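PDB 4G97: response regulator receiver from Brucella melitensis biovar Abortus, which probably acts as a phosphorylation-switched regulator of the general stress response, joining a sigma-factor-like domain to a receiver domain. Local coordinates for residues A98-L101 against V102-G106; F235-T238 against K239-P243. One frame throughout, in Å; residues are numbered along the deposited sequence.

Overall arrangement
From the N terminus the chain first builds the helical, sigma-like part. There interaction 1 joins the last turns of helix 94-104 to its exit at Gly106, a local contact that closes no long loop. The chain then runs through helices 109-116 and 120-135 into the receiver domain, whose five parallel strands end with the edge strand 236-238. Interaction 2 takes that strand round a cis-proline turn toward helix 243-265. The two contacts follow in series, neither nested nor crossing. The centres of interactions 1 and 2 lie about 12 Å apart and the nearest atoms of interactions 1 and 2 about 5 Å apart, without touching. Helix 243-265 links them: it packs on Phe99, Leu100 and Val104 of interaction 1 and on Val237 and Phe241 of interaction 2.

Interaction 1: residues A98-L101 against V102-G106; sequences AFLL and VAVEG
Phe99 overlaps Ala103 one turn further along the helix, its CE2 lying 3.5 Å from Ala103 CB, with the methyl set obliquely to the ring. CG stands trans to the backbone N (chi1 -156°), which swings the ring forward along the helix although its first bond points away from residues 102-106. Leu100 and Val104 run side by side, pointing the same way, with Leu100 CD2 3.6 Å from Val104 CG2. The contact forms the C-terminal end of helix 94-104, where the alpha pattern widens to a pi-type turn. Ala103 N bonds Phe99 O at 2.7 Å, nearly in line with the carbonyl. Leu100 O takes two donors: Val104 N at 2.8 Å, tilted 27° from the carbonyl plane, and Glu105 N at 2.9 Å, within that plane. Gly106 then leaves the helix with positive phi (76°). Glu105 CB sits 3.3 Å from Leu101 O, while its bent chain carries the carboxylate away to Arg16, in a salt bridge, and Tyr57. Helix 243-265 covers Phe99, Leu100 and Val104; on another flank, Leu101 meets Phe17 of helix 11-22.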
loop_
_atom_site.group_PDB
_atom_site.type_symbol
_atom_site.label_atom_id
_atom_site.label_comp_id
_atom_site.label_asym_id
_atom_site.label_seq_id
_atom_site.Cartn_x
_atom_site.Cartn_y
_atom_site.Cartn_z
ATOM N N ALA A 98 -5.306 -4.079 10.966
ATOM C CA ALA A 98 -5.478 -5.519 11.034
ATOM C C ALA A 98 -5.557 -6.131 9.640
ATOM O O ALA A 98 -4.821 -7.075 9.339
ATOM C CB ALA A 98 -6.714 -5.858 11.871
ATOM N N PHE A 99 -6.395 -5.556 8.763
ATOM C CA PHE A 99 -6.553 -6.040 7.391
ATOM C C PHE A 99 -5.261 -5.881 6.592
ATOM O O PHE A 99 -4.889 -6.795 5.835
ATOM C CB PHE A 99 -7.727 -5.322 6.696
ATOM C CG PHE A 99 -8.311 -6.120 5.554
ATOM C CD1 PHE A 99 -9.353 -7.016 5.771
ATOM C CD2 PHE A 99 -7.818 -5.981 4.262
ATOM C CE1 PHE A 99 -9.872 -7.777 4.717
ATOM C CE2 PHE A 99 -8.344 -6.738 3.208
ATOM C CZ PHE A 99 -9.372 -7.623 3.442
ATOM N N LEU A 100 -4.545 -4.749 6.791
ATOM C CA LEU A 100 -3.282 -4.499 6.094
ATOM C C LEU A 100 -2.241 -5.560 6.466
ATOM O O LEU A 100 -1.620 -6.120 5.575
ATOM C CB LEU A 100 -2.744 -3.073 6.329
ATOM C CG LEU A 100 -3.495 -1.907 5.622
ATOM C CD1 LEU A 100 -2.840 -0.597 5.943
ATOM C CD2 LEU A 100 -3.505 -2.064 4.096
ATOM N N LEU A 101 -2.115 -5.888 7.758
ATOM C CA LEU A 101 -1.162 -6.901 8.255
ATOM C C LEU A 101 -1.358 -8.266 7.637
ATOM O O LEU A 101 -0.377 -8.959 7.376
ATOM C CB LEU A 101 -1.200 -7.011 9.798
ATOM C CG LEU A 101 -0.629 -5.818 10.577
ATOM C CD1 LEU A 101 -1.054 -5.873 12.026
ATOM C CD2 LEU A 101 0.886 -5.707 10.417
ATOM N N VAL A 102 -2.620 -8.658 7.410
ATOM C CA VAL A 102 -2.937 -9.943 6.805
ATOM C C VAL A 102 -2.958 -9.872 5.277
ATOM O O VAL A 102 -2.208 -10.608 4.640
ATOM C CB VAL A 102 -4.194 -10.651 7.416
ATOM C CG1 VAL A 102 -3.958 -11.035 8.873
ATOM C CG2 VAL A 102 -5.441 -9.788 7.304
ATOM N N ALA A 103 -3.789 -8.977 4.685
ATOM C CA ALA A 103 -3.943 -8.861 3.221
ATOM C C ALA A 103 -2.739 -8.307 2.517
ATOM O O ALA A 103 -2.417 -8.781 1.427
ATOM C CB ALA A 103 -5.160 -8.029 2.875
ATOM N N VAL A 104 -2.057 -7.309 3.102
ATOM C CA VAL A 104 -0.877 -6.760 2.414
ATOM C C VAL A 104 0.424 -7.352 2.937
ATOM O O VAL A 104 1.299 -7.685 2.145
ATOM C CB VAL A 104 -0.850 -5.210 2.449
ATOM C CG1 VAL A 104 0.357 -4.644 1.691
ATOM C CG2 VAL A 104 -2.158 -4.616 1.926
ATOM N N GLU A 105 0.583 -7.406 4.258
ATOM C CA GLU A 105 1.841 -7.811 4.886
ATOM C C GLU A 105 2.191 -9.306 4.936
ATOM O O GLU A 105 3.338 -9.652 5.218
ATOM C CB GLU A 105 2.079 -7.065 6.221
ATOM C CG GLU A 105 2.163 -5.542 6.059
ATOM C CD GLU A 105 3.163 -5.041 5.027
ATOM O OE1 GLU A 105 4.338 -5.468 5.073
ATOM O OE2 GLU A 105 2.764 -4.250 4.144
ATOM N N GLY A 106 1.241 -10.164 4.617
ATOM C CA GLY A 106 1.486 -11.605 4.599
ATOM C C GLY A 106 1.563 -12.323 5.938
ATOM O O GLY A 106 2.050 -13.458 5.990
#

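Interaction 2: residues F235-T238 against K239-P243; sequences FLVT and KPFNP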
loop_
_atom_site.group_PDB
_atom_site.type_symbol
_atom_site.label_atom_id
_atom_site.label_comp_id
_atom_site.label_asym_id
_atom_site.label_seq_id
_atom_site.Cartn_x
_atom_site.Cartn_y
_atom_site.Cartn_z
ATOM N N PHE A 235 1.764 3.437 -2.480
ATOM C CA PHE A 235 1.014 2.176 -2.521
ATOM C C PHE A 235 1.660 1.241 -3.504
ATOM O O PHE A 235 1.887 1.611 -4.646
ATOM C CB PHE A 235 -0.464 2.437 -2.854
ATOM C CG PHE A 235 -1.157 3.389 -1.915
ATOM C CD1 PHE A 235 -1.427 3.022 -0.594
ATOM C CD2 PHE A 235 -1.618 4.623 -2.367
ATOM C CE1 PHE A 235 -2.061 3.904 0.277
ATOM C CE2 PHE A 235 -2.274 5.504 -1.495
ATOM C CZ PHE A 235 -2.499 5.138 -0.181
ATOM N N LEU A 236 2.048 0.065 -3.024
ATOM C CA LEU A 236 2.823 -0.883 -3.819
ATOM C C LEU A 236 2.261 -2.295 -3.724
ATOM O O LEU A 236 2.214 -2.873 -2.644
ATOM C CB LEU A 236 4.276 -0.854 -3.286
ATOM C CG LEU A 236 5.420 -1.235 -4.214
ATOM C CD1 LEU A 236 5.447 -0.361 -5.493
ATOM C CD2 LEU A 236 6.734 -1.073 -3.488
ATOM N N VAL A 237 1.805 -2.817 -4.860
ATOM C CA VAL A 237 1.262 -4.164 -4.990
ATOM C C VAL A 237 2.413 -5.031 -5.528
ATOM O O VAL A 237 3.131 -4.611 -6.434
ATOM C CB VAL A 237 0.016 -4.196 -5.937
ATOM C CG1 VAL A 237 -0.322 -5.618 -6.386
ATOM C CG2 VAL A 237 -1.204 -3.562 -5.285
ATOM N N THR A 238 2.581 -6.232 -4.976
ATOM C CA THR A 238 3.592 -7.164 -5.483
ATOM C C THR A 238 2.944 -8.014 -6.597
ATOM O O THR A 238 1.794 -8.427 -6.458
ATOM C CB THR A 238 4.141 -8.027 -4.346
ATOM O OG1 THR A 238 4.848 -7.184 -3.431
ATOM C CG2 THR A 238 5.085 -9.140 -4.837
ATOM N N LYS A 239 3.646 -8.219 -7.711
ATOM C CA LYS A 239 3.137 -9.128 -8.728
ATOM C C LYS A 239 3.982 -10.419 -8.696
ATOM O O LYS A 239 5.202 -10.318 -8.608
ATOM C CB LYS A 239 2.945 -8.508 -10.118
ATOM C CG LYS A 239 4.193 -8.108 -10.849
ATOM C CD LYS A 239 3.893 -7.816 -12.297
ATOM C CE LYS A 239 5.168 -7.393 -12.970
ATOM N NZ LYS A 239 4.975 -7.210 -14.424
ATOM N N PRO A 240 3.373 -11.631 -8.643
ATOM C CA PRO A 240 1.925 -11.915 -8.630
ATOM C C PRO A 240 1.373 -11.524 -7.262
ATOM O O PRO A 240 2.139 -11.451 -6.298
ATOM C CB PRO A 240 1.872 -13.431 -8.884
ATOM C CG PRO A 240 3.120 -13.946 -8.245
ATOM C CD PRO A 240 4.163 -12.881 -8.540
ATOM N N PHE A 241 0.077 -11.228 -7.175
ATOM C CA PHE A 241 -0.516 -10.772 -5.913
ATOM C C PHE A 241 -1.632 -11.623 -5.480
ATOM O O PHE A 241 -2.309 -12.228 -6.311
ATOM C CB PHE A 241 -1.092 -9.324 -6.064
ATOM C CG PHE A 241 -1.861 -9.108 -7.359
ATOM C CD1 PHE A 241 -1.239 -8.558 -8.472
ATOM C CD2 PHE A 241 -3.190 -9.499 -7.474
ATOM C CE1 PHE A 241 -1.932 -8.408 -9.677
ATOM C CE2 PHE A 241 -3.884 -9.338 -8.673
ATOM C CZ PHE A 241 -3.243 -8.820 -9.773
ATOM N N ASN A 242 -1.885 -11.593 -4.173
ATOM C CA ASN A 242 -3.082 -12.108 -3.585
ATOM C C ASN A 242 -4.118 -11.006 -3.994
ATOM O O ASN A 242 -3.870 -9.827 -3.698
ATOM C CB ASN A 242 -2.949 -12.143 -2.048
ATOM C CG ASN A 242 -4.208 -12.622 -1.327
ATOM O OD1 ASN A 242 -5.335 -12.510 -1.823
ATOM N ND2 ASN A 242 -4.059 -13.128 -0.108
ATOM N N PRO A 243 -5.266 -11.336 -4.646
ATOM C CA PRO A 243 -6.250 -10.276 -4.972
ATOM C C PRO A 243 -6.682 -9.413 -3.770
ATOM O O PRO A 243 -7.032 -8.256 -3.974
ATOM C CB PRO A 243 -7.427 -11.046 -5.592
ATOM C CG PRO A 243 -7.210 -12.493 -5.187
ATOM C CD PRO A 243 -5.734 -12.664 -5.095
#
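The edge strand of the receiver domain's parallel sheet, 236-238, ends here in the loop after the fifth strand of the CheY-like fold, where the conserved Lys-Pro peptide is cis; the loop leads into helix 243-265. The cis bond before Pro240 turns the chain back, so that Phe241 returns to the strand end. Its ring crosses Val237 obliquely: CD1 lies 3.7 Å from Val237 CG1. The same methyl is 3.8 Å from Phe241 CB, so one branch of the valine packs against both the stem and the ring. That branch is trans to the backbone N of Val237 (chi1 164°), which directs it onward to the aromatic residue. Val246 of helix 243-265 touches both Val237 and Phe241, and Ile151 and Ile155 of helix 149-161 also pack on the phenylalanine. Lys239, extended beyond CG, carries NZ to a salt bridge with Asp191, the predicted phosphorylation site, which is unmodified here; this is consistent with the conserved lysine of receiver domains, which would probably contact a phosphoryl group on that aspartate. Asn242 is the N-cap of the helix, its OD1 accepting from Asp244 N. No hydrogen bond joins 235-238 to 239-243. The first torsion of Phe241 (43°) brings the ring edge to Thr238 O, which sits 3.0 Å from Phe241 CB and, near the ring plane, 3.6 Å from Phe241 CD1.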